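Local atomic coordinates of CdiI (Burkholderia pseudomallei 1026a, PDB entry 4G6V), a protein that is the immunity protein of a contact-dependent growth inhibition system and binds its cognate CdiA-CT toxin, a tRNase, presumably neutralising it. Residues B[7-11]-B[86-90]; B[20-24]-B[37-41]. The contacts are given in a common frame with arbitrary orientation. Residue numbers count along the deposited sequence, not the author numbering.

Interaction 1 of 2, residues B[7-11]-B[86-90]; sequences CYLSI and FNGGA
This contact starts an antiparallel strand pairing in an alpha+beta fold: the end of strand 4-9 meets the beta turn that leads from helix 75-84 into strand 91-95, its sheet neighbour. Residues 7-9 are extended; Ser10 leaves the strand with phi/psi -81/-24°. In the other segment, Phe86 to Gly89 form a type I turn, with Gly89 N bonded to Phe86 O at 3.0 Å. The backbones come closest at Ser10 and Ala90, 5.5 Å between CA atoms. Here Ser10 N donates to Ala90 O (3.2 Å, 154°), and Ala90 N returns a weak bond to Ser10 OG (3.3 Å), which the p rotamer of the serine brings within reach. Ala90 O also receives a CA-H...O contact from Leu9 CA at 3.6 Å. Gly89 is nearly fully extended (-171/177°) and packs close: an ideal CB there would lie 2.9 Å from Ile11 CG2, a clash. The Phe86 ring (chi1 m) meets two aliphatic side chains and also packs on Asp19 and Leu20 of helix 13-26. Ile11 CD1 lies at the ring edge, 4.0 Å from Phe86 CD1, while Leu9 CD2 makes a CH-pi contact over one face, 3.8 Å from the Phe86 centroid and 11° off its normal.

Interaction 2 of 2, residues B[20-24]-B[37-41]; sequences LNKIR and ISPVR
Residues 20-24 form one turn of helix 13-26, with Arg24 N bonded to Leu20 O at 2.9 Å. Segment 37-41 is extended throughout, on strand 35-42, which a bulge or short loop interrupts: phi/psi runs from -98/116° at Ile37 through -62/162° at Ser38 and -59/154° at Pro39 to -85/140° at Val40. The closest CA atoms, those of Leu20 and Ile37, are 8.6 Å apart, so side chains bridge the gap. Leu20 points its CA-to-CB bond at the extended segment and reaches two residues: Leu20 CD2 lies 3.8 Å from Ile37 CD1, and Leu20 CD1 lies 3.4 Å from Val40 CG2. Ile37, chi1 m and chi2 t, extends its CD1 toward the helix, where Ile23 CG2 adds a looser contact to Ile37 CD1 at 4.4 Å. This is helix-on-sheet packing: helix 13-26 lies against one face of the antiparallel sheet, here at a strand that is outermost within this chain, and Phe62 of the adjacent strand 60-66 touches both Leu20 and Ile37. Arg24 adds a polar tie. With chi1 m and chi2 and chi3 t, its chain reaches across so that Arg24 NH2 donates to Ile37 O (3.1 Å, 163°), while Arg24 NH1 makes a weak bond to the same Ile37 O at 3.5 Å; that carbonyl lies near the guanidinium plane. Glu17, further back on the helix, accepts a bond from the backbone N of Val40 through its OE1. Ser38 turns its CA-to-CB bond away from the helix, and Ser38 OG donates to Pro39 O at 2.7 Å.

How the interactions relate
The two contacts meet at Phe86: its ring, held by Leu9 and Ile11 in interaction 1, continues into the apolar packing of interaction 2, with Phe86 CZ 3.7 Å from Leu20 CG and Phe86 CE2 4.0 Å from Ile23 CD1. Their centres are about 12 Å apart. Strand 4-9 runs on into helix 13-26, so one continuous piece of chain supplies a partner to each, and along the sequence interaction 2 is nested inside the loop closed by interaction 1. Both reach the same sheet. Their relation to the toxin differs: Ser38 and Arg41 of segment 37-41 pack on Ser124 of the adhesin/hemolysin chain, whereas segments 7-11 and 86-90 are untouched by it.

Interaction 1 of 2, residues B[7-11]-B[86-90]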
# COMPACT_ATOMS: atom_id res chain seq x y z
N CYS B 7 3.72 5.07 7.81
CA CYS B 7 4.23 5.34 9.14
C CYS B 7 4.65 6.76 9.21
O CYS B 7 5.57 7.17 8.52
CB CYS B 7 5.44 4.45 9.43
SG CYS B 7 5.07 2.68 9.35
N TYR B 8 3.97 7.53 10.02
CA TYR B 8 4.35 8.91 10.29
C TYR B 8 5.06 9.06 11.64
O TYR B 8 4.67 8.44 12.65
CB TYR B 8 3.12 9.81 10.29
CG TYR B 8 2.23 9.60 9.10
CD1 TYR B 8 2.13 10.56 8.12
CD2 TYR B 8 1.48 8.42 8.95
CE1 TYR B 8 1.31 10.38 7.02
CE2 TYR B 8 0.65 8.23 7.87
CZ TYR B 8 0.57 9.22 6.90
OH TYR B 8 -0.24 9.05 5.81
N LEU B 9 6.11 9.89 11.65
CA LEU B 9 6.91 10.11 12.84
C LEU B 9 6.98 11.57 13.23
O LEU B 9 6.98 12.46 12.38
CB LEU B 9 8.33 9.58 12.64
CG LEU B 9 8.55 8.08 12.46
CD1 LEU B 9 10.00 7.80 12.14
CD2 LEU B 9 8.12 7.30 13.70
N SER B 10 7.05 11.82 14.53
CA SER B 10 7.17 13.18 15.02
C SER B 10 8.63 13.63 14.93
O SER B 10 8.90 14.82 14.83
CB SER B 10 6.64 13.27 16.44
OG SER B 10 7.54 12.64 17.34
N ILE B 11 9.57 12.68 14.93
CA ILE B 11 11.00 12.99 14.85
C ILE B 11 11.48 13.29 13.42
O ILE B 11 10.78 13.00 12.45
CB ILE B 11 11.89 11.88 15.47
CG1 ILE B 11 11.68 10.55 14.76
CG2 ILE B 11 11.53 11.69 16.92
CD1 ILE B 11 12.62 9.47 15.22
N PHE B 86 10.79 3.27 18.33
CA PHE B 86 10.77 4.72 18.21
C PHE B 86 10.42 5.32 19.56
O PHE B 86 9.59 6.23 19.67
CB PHE B 86 9.76 5.15 17.13
CG PHE B 86 10.25 4.90 15.75
CD1 PHE B 86 11.22 5.72 15.19
CD2 PHE B 86 9.74 3.86 14.99
CE1 PHE B 86 11.68 5.49 13.92
CE2 PHE B 86 10.19 3.63 13.69
CZ PHE B 86 11.16 4.44 13.16
N ASN B 87 11.07 4.79 20.60
CA ASN B 87 10.80 5.17 21.98
C ASN B 87 10.78 6.69 22.14
O ASN B 87 9.82 7.27 22.66
CB ASN B 87 11.84 4.53 22.89
N GLY B 88 11.85 7.32 21.65
CA GLY B 88 12.03 8.75 21.78
C GLY B 88 11.04 9.64 21.05
O GLY B 88 11.26 10.85 20.94
N GLY B 89 9.94 9.06 20.57
CA GLY B 89 8.95 9.83 19.84
C GLY B 89 7.64 9.11 19.54
O GLY B 89 7.47 7.92 19.83
N ALA B 90 6.73 9.84 18.92
CA ALA B 90 5.41 9.34 18.58
C ALA B 90 5.38 8.78 17.15
O ALA B 90 6.06 9.30 16.24
CB ALA B 90 4.38 10.44 18.74

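Interaction 2 of 2, residues B[20-24]-B[37-41]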
# COMPACT_ATOMS: atom_id res chain seq x y z
N LEU B 20 15.59 3.31 12.65
CA LEU B 20 15.29 2.18 11.77
C LEU B 20 16.45 1.20 11.55
O LEU B 20 16.22 0.03 11.25
CB LEU B 20 14.71 2.62 10.43
CG LEU B 20 13.21 2.88 10.53
CD1 LEU B 20 12.71 3.68 9.36
CD2 LEU B 20 12.44 1.56 10.65
N ASN B 21 17.68 1.67 11.69
CA ASN B 21 18.81 0.77 11.53
C ASN B 21 18.81 -0.25 12.64
O ASN B 21 19.08 -1.43 12.44
CB ASN B 21 20.13 1.54 11.52
CG ASN B 21 20.34 2.36 10.24
OD1 ASN B 21 19.72 2.11 9.20
ND2 ASN B 21 21.22 3.35 10.33
N LYS B 22 18.52 0.21 13.85
CA LYS B 22 18.50 -0.68 14.98
C LYS B 22 17.37 -1.69 14.85
O LYS B 22 17.54 -2.88 15.15
CB LYS B 22 18.37 0.13 16.25
CG LYS B 22 19.52 1.10 16.45
CD LYS B 22 19.39 1.89 17.75
CE LYS B 22 20.48 2.94 17.84
NZ LYS B 22 20.33 3.65 19.15
N ILE B 23 16.22 -1.23 14.38
CA ILE B 23 15.11 -2.13 14.12
C ILE B 23 15.50 -3.21 13.13
O ILE B 23 15.41 -4.39 13.44
CB ILE B 23 13.85 -1.36 13.69
CG1 ILE B 23 13.08 -0.90 14.92
CG2 ILE B 23 12.93 -2.23 12.92
CD1 ILE B 23 12.41 0.45 14.75
N ARG B 24 15.99 -2.82 11.96
CA ARG B 24 16.49 -3.78 10.97
C ARG B 24 17.49 -4.78 11.55
O ARG B 24 17.62 -5.89 11.05
CB ARG B 24 17.17 -3.06 9.82
CG ARG B 24 16.28 -2.23 8.92
CD ARG B 24 17.15 -1.60 7.81
NE ARG B 24 16.56 -0.39 7.24
CZ ARG B 24 15.65 -0.39 6.27
NH1 ARG B 24 15.23 -1.55 5.76
NH2 ARG B 24 15.16 0.76 5.81
N ILE B 37 11.22 -2.21 4.36
CA ILE B 37 11.13 -0.85 4.90
C ILE B 37 11.75 0.16 3.94
O ILE B 37 12.97 0.12 3.68
CB ILE B 37 11.80 -0.72 6.31
CG1 ILE B 37 11.23 -1.78 7.27
CG2 ILE B 37 11.62 0.68 6.85
CD1 ILE B 37 11.69 -1.65 8.75
N SER B 38 10.92 1.06 3.42
CA SER B 38 11.42 2.13 2.56
C SER B 38 12.40 3.05 3.31
O SER B 38 12.47 3.05 4.54
CB SER B 38 10.26 2.96 2.01
OG SER B 38 9.97 4.04 2.87
N PRO B 39 13.18 3.82 2.55
CA PRO B 39 13.91 4.94 3.16
C PRO B 39 12.93 5.90 3.80
O PRO B 39 11.76 5.96 3.37
CB PRO B 39 14.57 5.62 1.95
CG PRO B 39 14.00 4.91 0.68
CD PRO B 39 13.60 3.55 1.16
N VAL B 40 13.39 6.64 4.81
CA VAL B 40 12.57 7.66 5.45
C VAL B 40 12.67 8.95 4.65
O VAL B 40 13.75 9.30 4.19
CB VAL B 40 13.03 7.95 6.90
CG1 VAL B 40 12.13 9.01 7.55
CG2 VAL B 40 13.04 6.67 7.72
N ARG B 41 11.56 9.66 4.51
CA ARG B 41 11.57 10.99 3.92
C ARG B 41 11.00 12.04 4.85
O ARG B 41 10.39 11.72 5.85
CB ARG B 41 10.84 11.02 2.58
CG ARG B 41 9.33 10.92 2.66
CD ARG B 41 8.79 10.92 1.26
NE ARG B 41 9.67 10.09 0.43
CZ ARG B 41 9.81 10.19 -0.90
NH1 ARG B 41 9.14 11.10 -1.59
NH2 ARG B 41 10.65 9.37 -1.52